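Polyphosphate kinase (Porphyromonas gingivalis, PDB 2O8R) probably catalyses the reversible, magnesium-dependent transfer of the terminal phosphate of ATP onto a growing polyphosphate chain, as a member of the polyphosphate kinase 1 family. Local coordinates at residues 33-37 with 316-320; 36-42 with 306-312; 114-118 with 202-208; 230-234 with 301-305; 590-596 with 676-680. The protein carries 3 engineered substitutions. All blocks are in the same frame, centred on the assembly; numbering follows the deposited sequence.

In the fold
Contacts 1 and 2 share Tyr36 and Asp37 at the start of helix 35-63, their centres about 9 Å apart; they fasten that helix to the connection 306-320, which follows strand 294-297. Contact 3, nested within the loops both close, adjoins contact 2 through Pro312, which packs on Ile115, Tyr204 and Tyr206, and contact 1 through Tyr36 and Leu317, both on Ile115. Contact 4 holds residues 301-305, directly before contact 2 (centres about 16 Å apart), and its Gln304 lies about 9 Å, side chain to side chain, from Asn48, a predicted ATP-binding residue. Contact 5 touches contact 1 through Met593 and Thr319; its Glu596 side chain is about 4 Å from that of Arg570, predicted likewise.

Contact 1: 33-37 with 316-320; sequences LPVYD and RLETL
Asp37 receives the chain at Thr319 through both carboxylate oxygens. The amide N of Thr319 donates to Asp37 OD1 over 3.2 Å, using the syn lone pair, while Thr319 OG1 gives its hydroxyl to Asp37 OD2 at 2.9 Å, on the syn side but 34° out of the carboxylate plane. Thr319 can offer both donors because its OG1 sits between its own N and carbonyl carbon (chi1 42°). One residue earlier, Tyr36 N is bonded to Leu317 O at 3.1 Å, an amide of the helix's first turn that finds its acceptor in the 316-320 segment.

Around these bonds lies an apolar layer. Pro34, the N-cap residue, lays CG against Thr319 CG2 at 3.8 Å, the side chains crossing at about a right angle; Leu317 CB rests on Tyr36 CD1 and Val35 CG2. Farther out, Ile115 touches both Tyr36 and Leu317. With its carboxylate in the first turn, near the positive end of the helix dipole, Asp37 is probably stabilised as an anion and suits a pair of donors.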
# COMPACT_ATOMS: atom_id res chain seq x y z
N LEU A 33 26.93 14.81 -12.50
CA LEU A 33 25.91 13.78 -12.36
C LEU A 33 24.67 14.12 -13.17
O LEU A 33 24.29 15.29 -13.26
CB LEU A 33 25.52 13.63 -10.89
CG LEU A 33 26.64 13.22 -9.94
CD1 LEU A 33 26.05 13.01 -8.59
CD2 LEU A 33 27.36 11.94 -10.41
N PRO A 34 24.05 13.10 -13.79
CA PRO A 34 22.79 13.22 -14.51
C PRO A 34 21.76 13.88 -13.62
O PRO A 34 21.66 13.48 -12.46
CB PRO A 34 22.41 11.77 -14.77
CG PRO A 34 23.70 11.08 -14.87
CD PRO A 34 24.58 11.73 -13.87
N VAL A 35 21.02 14.86 -14.14
CA VAL A 35 20.16 15.72 -13.28
C VAL A 35 19.31 14.98 -12.29
O VAL A 35 19.25 15.37 -11.12
CB VAL A 35 19.16 16.64 -14.02
CG1 VAL A 35 19.59 18.07 -13.95
CG2 VAL A 35 18.82 16.15 -15.45
N TYR A 36 18.63 13.93 -12.75
CA TYR A 36 17.69 13.26 -11.88
C TYR A 36 18.37 12.60 -10.69
O TYR A 36 17.78 12.48 -9.62
CB TYR A 36 16.73 12.35 -12.66
CG TYR A 36 15.61 13.18 -13.27
CD1 TYR A 36 15.74 13.75 -14.54
CD2 TYR A 36 14.45 13.43 -12.55
CE1 TYR A 36 14.72 14.54 -15.07
CE2 TYR A 36 13.43 14.20 -13.07
CZ TYR A 36 13.57 14.75 -14.33
OH TYR A 36 12.55 15.52 -14.82
N ASP A 37 19.65 12.24 -10.86
CA ASP A 37 20.45 11.77 -9.73
C ASP A 37 20.55 12.84 -8.66
O ASP A 37 20.39 12.55 -7.48
CB ASP A 37 21.87 11.38 -10.17
CG ASP A 37 21.88 10.21 -11.13
OD1 ASP A 37 20.80 9.64 -11.43
OD2 ASP A 37 22.98 9.87 -11.58
N ARG A 316 17.01 8.08 -19.84
CA ARG A 316 18.00 9.12 -20.03
C ARG A 316 17.90 10.08 -18.85
O ARG A 316 16.97 9.97 -18.04
CB ARG A 316 17.71 9.84 -21.35
CG ARG A 316 18.94 10.06 -22.21
CD ARG A 316 18.55 10.16 -23.69
NE ARG A 316 17.37 10.98 -23.91
CZ ARG A 316 17.34 12.31 -23.88
NH1 ARG A 316 18.45 13.00 -23.63
NH2 ARG A 316 16.20 12.96 -24.09
N LEU A 317 18.85 10.99 -18.73
CA LEU A 317 18.95 11.93 -17.59
C LEU A 317 19.13 11.30 -16.17
O LEU A 317 18.91 11.96 -15.16
CB LEU A 317 17.79 12.95 -17.60
CG LEU A 317 17.43 13.67 -18.91
CD1 LEU A 317 16.35 14.78 -18.75
CD2 LEU A 317 18.69 14.23 -19.53
N GLU A 318 19.56 10.03 -16.12
CA GLU A 318 19.69 9.28 -14.85
C GLU A 318 20.63 8.07 -15.00
O GLU A 318 20.52 7.32 -15.96
CB GLU A 318 18.32 8.80 -14.38
CG GLU A 318 17.62 7.85 -15.36
CD GLU A 318 16.22 7.46 -14.93
OE1 GLU A 318 15.57 8.26 -14.20
OE2 GLU A 318 15.78 6.36 -15.33
N THR A 319 21.55 7.89 -14.06
CA THR A 319 22.52 6.79 -14.17
C THR A 319 21.81 5.47 -14.21
O THR A 319 20.99 5.17 -13.34
CB THR A 319 23.55 6.75 -13.03
OG1 THR A 319 22.87 7.01 -11.80
CG2 THR A 319 24.64 7.82 -13.25
N LEU A 320 22.11 4.69 -15.24
CA LEU A 320 21.55 3.36 -15.37
C LEU A 320 22.32 2.39 -14.49
O LEU A 320 23.52 2.19 -14.67
CB LEU A 320 21.59 2.92 -16.83
CG LEU A 320 21.68 1.43 -17.19
CD1 LEU A 320 20.35 0.73 -17.02
CD2 LEU A 320 22.19 1.31 -18.60

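Contact 2: 36-42 with 306-312; sequences YDRIKFL and LAMLPNP
Lys40 NZ donates to Ala307 O at 2.9 Å, tilted 34° from the carbonyl plane; the lysine starts out away from the loop, but a bend at chi2 (58°) brings its amine back. Branched aliphatic residues pack beside it: Ile39 CG2 on Leu306 CB, and Leu42 CD2 on Leu306 CD1.

One turn earlier, the ring of Tyr36 is packed on both faces. Asn311 CB sits over the centre of one face, a CH-pi contact 3.5 Å from the centroid, with the amide stacked only 4° from parallel to the ring. The extension of CG away from the backbone N lays that amide over the CD1-CE1 side, where ND2 is bonded to Arg316 O. On the opposite face Ile39 CD1 lies toward the rim and also meets Leu309 CD2 at 3.8 Å. The Tyr36 hydroxyl adds a weak hydrogen bond to Pro310 O. The contact joins the first turns of a long N-terminal-domain helix to a 3-10 turn and the proline-flanked loop between strand 294-297 and helix 328-331 of this PPK1 enzyme.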
# COMPACT_ATOMS: atom_id res chain seq x y z
N TYR A 36 18.63 13.93 -12.75
CA TYR A 36 17.69 13.26 -11.88
C TYR A 36 18.37 12.60 -10.69
O TYR A 36 17.78 12.48 -9.62
CB TYR A 36 16.73 12.35 -12.66
CG TYR A 36 15.61 13.18 -13.27
CD1 TYR A 36 15.74 13.75 -14.54
CD2 TYR A 36 14.45 13.43 -12.55
CE1 TYR A 36 14.72 14.54 -15.07
CE2 TYR A 36 13.43 14.20 -13.07
CZ TYR A 36 13.57 14.75 -14.33
OH TYR A 36 12.55 15.52 -14.82
N ASP A 37 19.65 12.24 -10.86
CA ASP A 37 20.45 11.77 -9.73
C ASP A 37 20.55 12.84 -8.66
O ASP A 37 20.39 12.55 -7.48
CB ASP A 37 21.87 11.38 -10.17
CG ASP A 37 21.88 10.21 -11.13
OD1 ASP A 37 20.80 9.64 -11.43
OD2 ASP A 37 22.98 9.87 -11.58
N ARG A 38 20.80 14.07 -9.09
CA ARG A 38 20.94 15.19 -8.17
C ARG A 38 19.60 15.54 -7.52
O ARG A 38 19.54 15.74 -6.30
CB ARG A 38 21.51 16.40 -8.90
CG ARG A 38 22.86 16.11 -9.52
CD ARG A 38 23.40 17.36 -10.15
NE ARG A 38 23.34 17.32 -11.60
CZ ARG A 38 23.49 18.39 -12.38
NH1 ARG A 38 23.70 19.59 -11.84
NH2 ARG A 38 23.42 18.26 -13.69
N ILE A 39 18.55 15.59 -8.33
CA ILE A 39 17.19 15.85 -7.84
C ILE A 39 16.77 14.87 -6.73
O ILE A 39 16.20 15.29 -5.70
CB ILE A 39 16.17 15.80 -9.00
CG1 ILE A 39 16.42 16.98 -9.95
CG2 ILE A 39 14.73 15.77 -8.46
CD1 ILE A 39 15.26 17.31 -10.86
N LYS A 40 17.06 13.58 -6.94
CA LYS A 40 16.88 12.54 -5.92
C LYS A 40 17.57 12.90 -4.62
O LYS A 40 16.98 12.75 -3.55
CB LYS A 40 17.40 11.19 -6.41
CG LYS A 40 16.32 10.14 -6.71
CD LYS A 40 15.32 10.60 -7.75
CE LYS A 40 14.00 9.88 -7.55
NZ LYS A 40 12.94 10.48 -8.40
N PHE A 41 18.80 13.40 -4.70
CA PHE A 41 19.55 13.73 -3.50
C PHE A 41 19.04 14.97 -2.76
O PHE A 41 19.14 15.06 -1.54
CB PHE A 41 21.06 13.77 -3.78
CG PHE A 41 21.70 12.45 -3.63
CD1 PHE A 41 21.65 11.53 -4.66
CD2 PHE A 41 22.28 12.08 -2.44
CE1 PHE A 41 22.20 10.27 -4.52
CE2 PHE A 41 22.84 10.83 -2.29
CZ PHE A 41 22.79 9.92 -3.34
N LEU A 42 18.48 15.91 -3.51
CA LEU A 42 17.81 17.05 -2.92
C LEU A 42 16.66 16.52 -2.07
O LEU A 42 16.54 16.84 -0.89
CB LEU A 42 17.30 17.97 -4.04
CG LEU A 42 17.62 19.47 -4.09
CD1 LEU A 42 19.02 19.79 -3.59
CD2 LEU A 42 17.39 20.04 -5.52
N LEU A 306 10.32 16.33 -4.50
CA LEU A 306 11.10 16.35 -5.74
C LEU A 306 11.32 14.93 -6.27
O LEU A 306 11.47 14.73 -7.47
CB LEU A 306 12.42 17.10 -5.59
CG LEU A 306 12.34 18.64 -5.54
CD1 LEU A 306 13.72 19.25 -5.62
CD2 LEU A 306 11.47 19.23 -6.65
N ALA A 307 11.29 13.96 -5.37
CA ALA A 307 11.39 12.55 -5.73
C ALA A 307 10.25 12.12 -6.64
O ALA A 307 10.33 11.08 -7.29
CB ALA A 307 11.41 11.68 -4.47
N MSE A 308 9.19 12.94 -6.69
CA MSE A 308 8.01 12.67 -7.50
C MSE A 308 8.01 13.44 -8.82
O MSE A 308 7.06 13.35 -9.59
CB MSE A 308 6.73 13.04 -6.74
CG MSE A 308 6.36 12.08 -5.60
SE MSE A 308 6.31 10.21 -6.16
CE MSE A 308 4.77 10.22 -7.36
N LEU A 309 9.05 14.23 -9.06
CA LEU A 309 9.12 14.96 -10.31
C LEU A 309 9.39 13.96 -11.41
O LEU A 309 10.37 13.23 -11.35
CB LEU A 309 10.24 16.00 -10.29
CG LEU A 309 10.27 16.89 -11.53
CD1 LEU A 309 8.98 17.72 -11.61
CD2 LEU A 309 11.51 17.78 -11.53
N PRO A 310 8.49 13.89 -12.38
CA PRO A 310 8.65 12.92 -13.45
C PRO A 310 9.83 13.24 -14.34
O PRO A 310 10.10 14.42 -14.58
CB PRO A 310 7.35 13.07 -14.26
CG PRO A 310 6.42 13.82 -13.39
CD PRO A 310 7.26 14.68 -12.53
N ASN A 311 10.54 12.21 -14.80
CA ASN A 311 11.50 12.33 -15.88
C ASN A 311 10.88 11.78 -17.15
O ASN A 311 10.92 10.57 -17.38
CB ASN A 311 12.77 11.55 -15.56
CG ASN A 311 13.77 11.51 -16.72
OD1 ASN A 311 13.60 12.15 -17.76
ND2 ASN A 311 14.85 10.76 -16.52
N PRO A 312 10.33 12.67 -18.01
CA PRO A 312 9.72 12.28 -19.26
C PRO A 312 10.71 11.78 -20.31
O PRO A 312 10.30 11.47 -21.43
CB PRO A 312 9.08 13.57 -19.75
CG PRO A 312 9.93 14.62 -19.20
CD PRO A 312 10.28 14.13 -17.83

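Contact 3: 114-118 with 202-208; sequences GIRLR and TFYYYSF. With SO4 (sulfate ion), chain H.
Ile115 and Tyr206 pack on the closely filled face of a parallel strand pair, where Ile115 CG2 meets the ring edge at CE2 (3.7 Å). Beside them Leu117 CD1 rests on Tyr206 CB. The backbones are laced by four bonds: Tyr204 N to Gly114 O, Arg116 N to Tyr204 O, Tyr206 N to Arg116 O and Arg118 N to Tyr206 O. Gly114, C' residue of a Schellman motif, has the positive phi that suits glycine as helix gives way to strand.

On the other face the two arginines are partly exposed and charged. Arg116 CD lies over the Phe203 ring, 3.9 Å from its centroid, and Arg118 spreads one guanidinium face over Tyr205 CD1, the planes 26° apart. Bends in both chains turn them toward one sulfate: Arg116 NH2 makes a weak bond to O1 at 2.8 Å, and Arg118 NH1 approaches O4. Arg116 NH1 also forms a salt bridge with a second sulfate. The sulfates probably came from the crystallisation liquor, but the paired arginines favour an anion.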
# COMPACT_ATOMS: atom_id res chain seq x y z
N GLY A 114 15.20 20.01 -21.93
CA GLY A 114 13.80 20.01 -22.36
C GLY A 114 12.74 19.83 -21.28
O GLY A 114 11.62 19.42 -21.57
N ILE A 115 13.10 20.11 -20.03
CA ILE A 115 12.15 20.07 -18.91
C ILE A 115 11.96 21.48 -18.36
O ILE A 115 12.93 22.13 -17.97
CB ILE A 115 12.64 19.17 -17.75
CG1 ILE A 115 13.47 17.99 -18.27
CG2 ILE A 115 11.47 18.73 -16.85
CD1 ILE A 115 12.71 16.71 -18.52
N ARG A 116 10.72 21.96 -18.35
CA ARG A 116 10.45 23.25 -17.75
C ARG A 116 9.57 23.07 -16.53
O ARG A 116 8.38 22.75 -16.63
CB ARG A 116 9.85 24.24 -18.75
CG ARG A 116 10.11 25.70 -18.38
CD ARG A 116 10.64 26.49 -19.57
NE ARG A 116 9.67 27.43 -20.11
CZ ARG A 116 9.53 28.69 -19.69
NH1 ARG A 116 10.30 29.15 -18.71
NH2 ARG A 116 8.62 29.48 -20.23
N LEU A 117 10.20 23.20 -15.37
CA LEU A 117 9.47 23.16 -14.13
C LEU A 117 9.18 24.61 -13.86
O LEU A 117 10.08 25.38 -13.54
CB LEU A 117 10.31 22.56 -13.00
CG LEU A 117 9.63 22.55 -11.63
CD1 LEU A 117 8.21 21.99 -11.70
CD2 LEU A 117 10.43 21.77 -10.61
N ARG A 118 7.92 24.98 -14.03
CA ARG A 118 7.58 26.39 -13.96
C ARG A 118 7.57 26.88 -12.54
O ARG A 118 7.06 26.22 -11.62
CB ARG A 118 6.27 26.70 -14.69
CG ARG A 118 6.49 27.03 -16.16
CD ARG A 118 5.44 27.99 -16.70
NE ARG A 118 4.42 27.27 -17.45
CZ ARG A 118 4.41 27.17 -18.77
NH1 ARG A 118 5.35 27.74 -19.49
NH2 ARG A 118 3.45 26.49 -19.37
N THR A 202 9.25 22.73 -27.38
CA THR A 202 10.64 22.70 -26.93
C THR A 202 10.79 21.97 -25.60
O THR A 202 11.82 21.36 -25.34
CB THR A 202 11.21 24.13 -26.83
OG1 THR A 202 10.64 24.95 -27.86
CG2 THR A 202 12.72 24.10 -27.00
N PHE A 203 9.76 22.01 -24.77
CA PHE A 203 9.83 21.43 -23.43
C PHE A 203 8.65 20.54 -23.08
O PHE A 203 7.57 20.58 -23.72
CB PHE A 203 9.86 22.54 -22.35
CG PHE A 203 10.88 23.61 -22.59
CD1 PHE A 203 12.24 23.35 -22.45
CD2 PHE A 203 10.48 24.89 -22.95
CE1 PHE A 203 13.19 24.34 -22.67
CE2 PHE A 203 11.42 25.90 -23.17
CZ PHE A 203 12.78 25.62 -23.03
N TYR A 204 8.87 19.73 -22.06
CA TYR A 204 7.82 19.19 -21.22
C TYR A 204 7.59 20.22 -20.11
O TYR A 204 8.54 20.85 -19.63
CB TYR A 204 8.26 17.87 -20.63
CG TYR A 204 8.20 16.74 -21.62
CD1 TYR A 204 7.07 15.94 -21.71
CD2 TYR A 204 9.27 16.45 -22.45
CE1 TYR A 204 7.00 14.90 -22.60
CE2 TYR A 204 9.21 15.40 -23.36
CZ TYR A 204 8.06 14.64 -23.43
OH TYR A 204 7.95 13.59 -24.32
N TYR A 205 6.33 20.39 -19.71
CA TYR A 205 5.99 21.43 -18.76
C TYR A 205 5.49 20.84 -17.47
O TYR A 205 4.72 19.87 -17.48
CB TYR A 205 4.96 22.38 -19.35
CG TYR A 205 5.52 23.16 -20.51
CD1 TYR A 205 6.21 24.35 -20.31
CD2 TYR A 205 5.38 22.69 -21.82
CE1 TYR A 205 6.74 25.06 -21.37
CE2 TYR A 205 5.90 23.39 -22.88
CZ TYR A 205 6.58 24.58 -22.66
OH TYR A 205 7.09 25.26 -23.73
N TYR A 206 5.93 21.41 -16.35
CA TYR A 206 5.39 21.02 -15.06
C TYR A 206 5.10 22.21 -14.17
O TYR A 206 5.75 23.25 -14.26
CB TYR A 206 6.34 20.06 -14.35
CG TYR A 206 6.58 18.80 -15.12
CD1 TYR A 206 5.64 17.77 -15.11
CD2 TYR A 206 7.73 18.64 -15.89
CE1 TYR A 206 5.84 16.61 -15.83
CE2 TYR A 206 7.95 17.47 -16.61
CZ TYR A 206 7.00 16.46 -16.58
OH TYR A 206 7.19 15.31 -17.29
N SER A 207 4.11 22.04 -13.31
CA SER A 207 3.73 23.09 -12.38
C SER A 207 3.57 22.48 -11.02
O SER A 207 3.10 21.34 -10.91
CB SER A 207 2.40 23.69 -12.79
OG SER A 207 2.55 24.47 -13.94
N PHE A 208 3.96 23.23 -9.99
CA PHE A 208 3.61 22.90 -8.60
C PHE A 208 2.11 23.03 -8.44
O PHE A 208 1.49 23.98 -8.96
CB PHE A 208 4.28 23.86 -7.61
CG PHE A 208 5.78 23.70 -7.50
CD1 PHE A 208 6.34 22.98 -6.45
CD2 PHE A 208 6.63 24.30 -8.41
CE1 PHE A 208 7.71 22.85 -6.33
CE2 PHE A 208 8.00 24.18 -8.29
CZ PHE A 208 8.54 23.45 -7.25
S SO4 H . 5.60 30.81 -20.38
O1 SO4 H . 6.27 30.25 -21.56
O2 SO4 H . 5.98 32.21 -20.24
O3 SO4 H . 4.15 30.68 -20.53
O4 SO4 H . 6.03 30.09 -19.19

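Contact 4: 230-234 with 301-305; sequences YSIKV and VNLQD
Polar contact centres on Lys233, whose NZ donates to Asn302 OD1 at 2.7 Å. The C=O...N angle is 149°, and the donor is tilted 29° from the carbonyl plane of the amide. In the lysine, CG lies opposite the backbone N and the chain stays extended as far as CE; it then turns at chi4 (72°), which brings NZ up to Asn302 OD1, the two side chains crossing at about a right angle. Its charge is met by Glu50, which forms a salt bridge with NZ; a long, flexible lysine suits the task of crossing from the strand to both partners. Asn302 takes up a left-handed backbone conformation, one that asparagine tolerates well, just before the 3-10 turn.

The apolar contacts gather on one methyl. Val301 CG2 lies 3.9 Å from Lys233 CB and 4.1 Å from Ser231 CB, so it fits against the small or slender bases of two residues on the same side of the strand.

Beyond the pair, Arg191 holds the 301-305 segment by bonding to Val301 O and by a salt bridge to Asp305. The contact sets strand 225-235, a central strand of the middle domain's mixed sheet, against the 3-10 turn that follows the sheet's edge strand 294-297.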
# COMPACT_ATOMS: atom_id res chain seq x y z
N TYR A 230 1.19 32.62 0.99
CA TYR A 230 2.51 32.14 1.37
C TYR A 230 2.41 30.67 1.78
O TYR A 230 1.48 30.28 2.49
CB TYR A 230 3.06 32.94 2.54
CG TYR A 230 2.70 34.42 2.53
CD1 TYR A 230 3.58 35.37 2.00
CD2 TYR A 230 1.48 34.86 3.05
CE1 TYR A 230 3.25 36.71 2.00
CE2 TYR A 230 1.15 36.20 3.05
CZ TYR A 230 2.04 37.12 2.53
OH TYR A 230 1.72 38.46 2.52
N SER A 231 3.37 29.87 1.31
CA SER A 231 3.39 28.45 1.62
C SER A 231 3.94 28.29 3.02
O SER A 231 4.92 28.93 3.39
CB SER A 231 4.28 27.67 0.64
OG SER A 231 3.85 27.85 -0.69
N ILE A 232 3.27 27.44 3.79
CA ILE A 232 3.75 27.10 5.12
C ILE A 232 3.81 25.58 5.29
O ILE A 232 3.19 24.84 4.53
CB ILE A 232 2.87 27.71 6.22
CG1 ILE A 232 1.40 27.34 6.01
CG2 ILE A 232 3.08 29.22 6.29
CD1 ILE A 232 0.51 27.63 7.19
N LYS A 233 4.57 25.16 6.29
CA LYS A 233 4.77 23.76 6.63
C LYS A 233 5.12 23.69 8.11
O LYS A 233 5.91 24.50 8.60
CB LYS A 233 5.91 23.19 5.78
CG LYS A 233 6.46 21.84 6.21
CD LYS A 233 7.67 21.48 5.35
CE LYS A 233 8.52 20.40 5.98
NZ LYS A 233 7.87 19.06 5.93
N VAL A 234 4.54 22.74 8.82
CA VAL A 234 4.92 22.51 10.21
C VAL A 234 5.38 21.08 10.36
O VAL A 234 4.75 20.18 9.83
CB VAL A 234 3.76 22.87 11.19
CG1 VAL A 234 2.45 22.27 10.75
CG2 VAL A 234 4.08 22.46 12.62
N VAL A 301 8.14 24.79 -0.34
CA VAL A 301 8.46 23.95 0.81
C VAL A 301 8.09 22.49 0.60
O VAL A 301 7.42 22.13 -0.37
CB VAL A 301 7.81 24.47 2.12
CG1 VAL A 301 8.23 25.91 2.40
CG2 VAL A 301 6.30 24.35 2.07
N ASN A 302 8.53 21.65 1.53
CA ASN A 302 8.30 20.21 1.47
C ASN A 302 8.89 19.60 0.20
O ASN A 302 8.26 18.79 -0.47
CB ASN A 302 6.82 19.89 1.56
CG ASN A 302 6.55 18.67 2.36
OD1 ASN A 302 6.53 18.72 3.60
ND2 ASN A 302 6.32 17.55 1.69
N LEU A 303 10.12 20.00 -0.10
CA LEU A 303 10.72 19.65 -1.37
C LEU A 303 11.22 18.21 -1.46
O LEU A 303 11.90 17.86 -2.42
CB LEU A 303 11.82 20.63 -1.73
CG LEU A 303 11.28 21.97 -2.22
CD1 LEU A 303 12.45 22.92 -2.39
CD2 LEU A 303 10.54 21.78 -3.52
N GLN A 304 10.88 17.38 -0.49
CA GLN A 304 11.20 15.96 -0.58
C GLN A 304 10.32 15.35 -1.65
O GLN A 304 10.60 14.24 -2.13
CB GLN A 304 11.00 15.24 0.75
CG GLN A 304 9.71 15.60 1.50
CD GLN A 304 9.96 16.68 2.52
OE1 GLN A 304 10.36 17.79 2.18
NE2 GLN A 304 9.77 16.36 3.79
N ASP A 305 9.27 16.08 -2.02
CA ASP A 305 8.39 15.72 -3.13
C ASP A 305 9.09 15.81 -4.48
O ASP A 305 8.52 15.41 -5.49
CB ASP A 305 7.15 16.61 -3.19
CG ASP A 305 6.26 16.48 -1.97
OD1 ASP A 305 6.43 15.51 -1.20
OD2 ASP A 305 5.38 17.36 -1.78

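Contact 5: 590-596 with 676-680; sequences LVDMYLE and VRAQA
Gln679 enters the bend of 590-596 with its chain extended beyond CG, and its amide lies between Asp592, Tyr594 and Glu596. The amide plane is 21° from the Tyr594 ring and 20° from the Asp592 carboxylate, so the amide is nearly parallel to each of them. OE1 accepts from Tyr594 N at 3.0 Å, while NE2 gives one bond to Tyr594 O at 3.1 Å, standing above that carbonyl's plane. The second bond of NE2 goes to Glu596 OE2 at 2.8 Å; it is nearly straight, and the oxygen is met on its anti side. Glutamine suits this place because one amide both accepts from and donates to the same backbone residue, like a neighbouring strand.

Asp592 and Gln679 come from opposite directions, and Gln679 OE1 approaches Asp592 CB. Arg677, the N-cap residue, crosses Asp592 at about a right angle: its NE forms a salt bridge with OD2 at 3.0 Å, on the syn lone pair, although the two planes are 76° apart. Lys655 pairs with the other oxygen, OD1. Small Ala678 leaves room for Leu590 CD2 at 4.1 Å.

Glu596 is held further by Lys542 and Gln649 through OE1. The contact thus seats the start of the C-terminal helix 678-691, in the second phospholipase D-like domain, against the loop and short strand 595-596, directly before His597, a predicted ATP-binding residue.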
# COMPACT_ATOMS: atom_id res chain seq x y z
N LEU A 590 32.13 7.81 2.49
CA LEU A 590 31.72 7.51 1.13
C LEU A 590 30.21 7.61 1.01
O LEU A 590 29.48 6.85 1.64
CB LEU A 590 32.20 6.12 0.72
CG LEU A 590 31.82 5.74 -0.72
CD1 LEU A 590 32.43 6.72 -1.71
CD2 LEU A 590 32.24 4.30 -1.03
N VAL A 591 29.76 8.57 0.20
CA VAL A 591 28.35 8.74 -0.16
C VAL A 591 28.28 8.78 -1.69
O VAL A 591 29.00 9.54 -2.34
CB VAL A 591 27.77 10.05 0.41
CG1 VAL A 591 26.52 10.51 -0.35
CG2 VAL A 591 27.49 9.89 1.88
N ASP A 592 27.41 7.94 -2.24
CA ASP A 592 27.21 7.80 -3.67
C ASP A 592 25.74 7.35 -3.83
O ASP A 592 24.96 7.43 -2.88
CB ASP A 592 28.18 6.74 -4.21
CG ASP A 592 28.50 6.90 -5.70
OD1 ASP A 592 27.87 7.71 -6.41
OD2 ASP A 592 29.41 6.18 -6.18
N MSE A 593 25.37 6.87 -5.02
CA MSE A 593 23.99 6.48 -5.30
C MSE A 593 23.44 5.36 -4.39
O MSE A 593 22.27 5.42 -3.98
CB MSE A 593 23.84 6.06 -6.75
CG MSE A 593 22.40 6.02 -7.19
SE MSE A 593 22.18 5.44 -9.03
CE MSE A 593 20.59 6.50 -9.44
N TYR A 594 24.25 4.35 -4.11
CA TYR A 594 23.86 3.28 -3.21
C TYR A 594 24.15 3.71 -1.79
O TYR A 594 25.14 4.39 -1.54
CB TYR A 594 24.62 1.98 -3.48
CG TYR A 594 24.50 1.43 -4.88
CD1 TYR A 594 23.34 1.59 -5.62
CD2 TYR A 594 25.53 0.71 -5.44
CE1 TYR A 594 23.24 1.09 -6.88
CE2 TYR A 594 25.44 0.20 -6.69
CZ TYR A 594 24.29 0.39 -7.42
OH TYR A 594 24.21 -0.13 -8.69
N LEU A 595 23.29 3.32 -0.86
CA LEU A 595 23.54 3.64 0.52
C LEU A 595 24.56 2.64 1.06
O LEU A 595 24.33 1.42 1.07
CB LEU A 595 22.23 3.65 1.32
CG LEU A 595 22.25 4.13 2.77
CD1 LEU A 595 21.10 5.08 3.08
CD2 LEU A 595 22.17 2.93 3.66
N GLU A 596 25.71 3.17 1.47
CA GLU A 596 26.83 2.38 1.96
C GLU A 596 26.53 1.84 3.34
O GLU A 596 26.82 2.46 4.36
CB GLU A 596 28.09 3.22 1.97
CG GLU A 596 28.64 3.53 0.59
CD GLU A 596 29.23 2.31 -0.11
OE1 GLU A 596 29.73 1.40 0.58
OE2 GLU A 596 29.18 2.26 -1.34
N VAL A 676 38.69 6.63 -10.16
CA VAL A 676 38.07 5.43 -9.63
C VAL A 676 36.92 5.85 -8.73
O VAL A 676 37.11 6.59 -7.75
CB VAL A 676 39.08 4.50 -8.89
CG1 VAL A 676 40.13 5.28 -8.19
CG2 VAL A 676 38.38 3.55 -7.92
N ARG A 677 35.72 5.41 -9.10
CA ARG A 677 34.59 5.54 -8.22
C ARG A 677 34.15 4.14 -7.78
O ARG A 677 33.89 3.23 -8.60
CB ARG A 677 33.48 6.42 -8.81
CG ARG A 677 32.19 5.77 -9.09
CD ARG A 677 31.09 6.80 -9.24
NE ARG A 677 29.78 6.15 -9.19
CZ ARG A 677 29.23 5.51 -10.21
NH1 ARG A 677 29.87 5.43 -11.37
NH2 ARG A 677 28.04 4.93 -10.07
N ALA A 678 34.13 3.97 -6.46
CA ALA A 678 34.07 2.66 -5.84
C ALA A 678 32.87 1.83 -6.28
O ALA A 678 33.00 0.62 -6.45
CB ALA A 678 34.14 2.79 -4.32
N GLN A 679 31.73 2.48 -6.48
CA GLN A 679 30.51 1.75 -6.82
C GLN A 679 30.52 1.26 -8.26
O GLN A 679 29.97 0.20 -8.57
CB GLN A 679 29.25 2.55 -6.45
CG GLN A 679 28.97 2.54 -4.93
CD GLN A 679 27.71 3.32 -4.50
OE1 GLN A 679 26.91 3.75 -5.32
NE2 GLN A 679 27.54 3.48 -3.20
N ALA A 680 31.19 2.00 -9.15
CA ALA A 680 31.45 1.47 -10.49
C ALA A 680 32.49 0.35 -10.42
O ALA A 680 32.25 -0.77 -10.88
CB ALA A 680 31.90 2.56 -11.42